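Local coordinates for arabinogalactan endo-1,4-beta-galactosidase (Ignisphaera aggregans, PDB 7OSK), which probably hydrolyses internal beta-1,4-galactosidic linkages of arabinogalactan, as a calcium-binding, thermostable family 53 glycoside hydrolase whose catalytic domain is present here, at residues A204-T207 / Q208-G211. Residues are numbered along the deposited sequence; the frame is centred on the assembly and turned at random.
Sequences ANWT and QFVG
Phe209 N donates to Asn205 O at 2.7 Å with an N-H...O angle of 160°, the first of three i to i+4 bonds that start the helix 206-223. Val210 N reaches Trp206 O at 2.8 Å, and Gly211 N reaches Thr207 O at 3.1 Å. Asn205 sits at the N-cap position and takes part through its backbone carbonyl; it is also the centre of an inverse gamma turn, closed by a weak bond from Trp206 N to Ala204 O. This first turn opens the helix of a beta-alpha-beta unit, between strands 185-188 and 228-234 of the eight-stranded TIM barrel of this family 53 glycoside hydrolase, well away from the calcium site.

On the flank of the turn, Trp206 presents one indole face to residues three and four positions on. With CG anti to the backbone N (chi1 -172°), the indole extends beside its own carbonyl carbon and comes back over Phe209 and Val210. Phe209 meets it edge-to-face: the planes stand at 83°, and its CD2 lies 3.6 Å from Trp206 CE3, near the rim of the six-membered ring. A flat apolar ring suits this place, turning a C-H edge to the indole while packing, buried, against Phe244 of helix 238-250 and Ile192. Val210 suits the neighbouring place because its branched CB can send CG2 over the same face, 3.7 Å from the centroid of the five-membered ring, a CH-pi contact. Indole fits here since it offers a broad apolar surface together with an N-H, and NE1 hydrogen-bonds Ser251 OG; Arg247 makes a cation-pi contact with the ring and Phe244 an edge-to-face one. Replacing Trp206 by alanine is likely to leave the Phe209 edge and Val210 CG2 without their common face, and Ser251 OG without the indole N-H.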
loop_
_atom_site.group_PDB
_atom_site.type_symbol
_atom_site.label_atom_id
_atom_site.label_comp_id
_atom_site.label_asym_id
_atom_site.label_seq_id
_atom_site.Cartn_x
_atom_site.Cartn_y
_atom_site.Cartn_z
ATOM N N ALA A 204 2.661 3.502 -23.124
ATOM C CA ALA A 204 2.882 3.592 -24.563
ATOM C C ALA A 204 2.566 5.004 -25.046
ATOM O O ALA A 204 3.346 5.607 -25.784
ATOM C CB ALA A 204 2.031 2.573 -25.295
ATOM N N ASN A 205 1.418 5.524 -24.626
ATOM C CA ASN A 205 1.097 6.930 -24.834
ATOM C C ASN A 205 1.775 7.762 -23.755
ATOM O O ASN A 205 1.106 8.365 -22.915
ATOM C CB ASN A 205 -0.415 7.166 -24.806
ATOM C CG ASN A 205 -1.176 6.183 -25.663
ATOM O OD1 ASN A 205 -1.756 5.224 -25.156
ATOM N ND2 ASN A 205 -1.179 6.413 -26.972
ATOM N N TRP A 206 3.104 7.778 -23.775
ATOM C CA TRP A 206 3.875 8.417 -22.715
ATOM C C TRP A 206 3.512 9.882 -22.538
ATOM O O TRP A 206 3.409 10.367 -21.414
ATOM C CB TRP A 206 5.370 8.302 -22.993
ATOM C CG TRP A 206 6.189 8.779 -21.844
ATOM C CD1 TRP A 206 6.755 10.010 -21.692
ATOM C CD2 TRP A 206 6.519 8.036 -20.667
ATOM N NE1 TRP A 206 7.425 10.077 -20.495
ATOM C CE2 TRP A 206 7.295 8.877 -19.846
ATOM C CE3 TRP A 206 6.238 6.738 -20.230
ATOM C CZ2 TRP A 206 7.793 8.463 -18.616
ATOM C CZ3 TRP A 206 6.733 6.329 -19.010
ATOM C CH2 TRP A 206 7.501 7.187 -18.215
ATOM N N THR A 207 3.330 10.586 -23.649
ATOM C CA THR A 207 3.001 12.006 -23.609
ATOM C C THR A 207 1.708 12.248 -22.834
ATOM O O THR A 207 1.653 13.097 -21.944
ATOM C CB THR A 207 2.858 12.588 -25.028
ATOM O OG1 THR A 207 4.031 12.281 -25.794
ATOM C CG2 THR A 207 2.664 14.099 -24.976
ATOM N N GLN A 208 0.673 11.489 -23.176
ATOM C CA GLN A 208 -0.619 11.613 -22.517
ATOM C C GLN A 208 -0.543 11.093 -21.089
ATOM O O GLN A 208 -1.170 11.638 -20.181
ATOM C CB GLN A 208 -1.688 10.857 -23.305
ATOM C CG GLN A 208 -1.963 11.456 -24.671
ATOM C CD GLN A 208 -3.190 10.864 -25.334
ATOM O OE1 GLN A 208 -3.601 9.743 -25.026
ATOM N NE2 GLN A 208 -3.787 11.621 -26.249
ATOM N N PHE A 209 0.231 10.028 -20.910
ATOM C CA PHE A 209 0.488 9.449 -19.597
ATOM C C PHE A 209 1.063 10.503 -18.645
ATOM O O PHE A 209 0.627 10.615 -17.500
ATOM C CB PHE A 209 1.440 8.253 -19.743
ATOM C CG PHE A 209 1.912 7.663 -18.437
ATOM C CD1 PHE A 209 1.099 7.648 -17.315
ATOM C CD2 PHE A 209 3.180 7.115 -18.344
ATOM C CE1 PHE A 209 1.549 7.100 -16.124
ATOM C CE2 PHE A 209 3.632 6.566 -17.159
ATOM C CZ PHE A 209 2.818 6.559 -16.049
ATOM N N VAL A 210 2.021 11.287 -19.132
ATOM C CA VAL A 210 2.670 12.310 -18.312
ATOM C C VAL A 210 1.740 13.490 -18.052
ATOM O O VAL A 210 1.806 14.124 -17.000
ATOM C CB VAL A 210 3.965 12.819 -18.977
ATOM C CG1 VAL A 210 4.506 14.051 -18.254
ATOM C CG2 VAL A 210 5.010 11.720 -18.993
ATOM N N GLY A 211 0.885 13.793 -19.019
ATOM C CA GLY A 211 -0.083 14.861 -18.860
ATOM C C GLY A 211 -1.048 14.561 -17.729
ATOM O O GLY A 211 -1.348 15.430 -16.912
#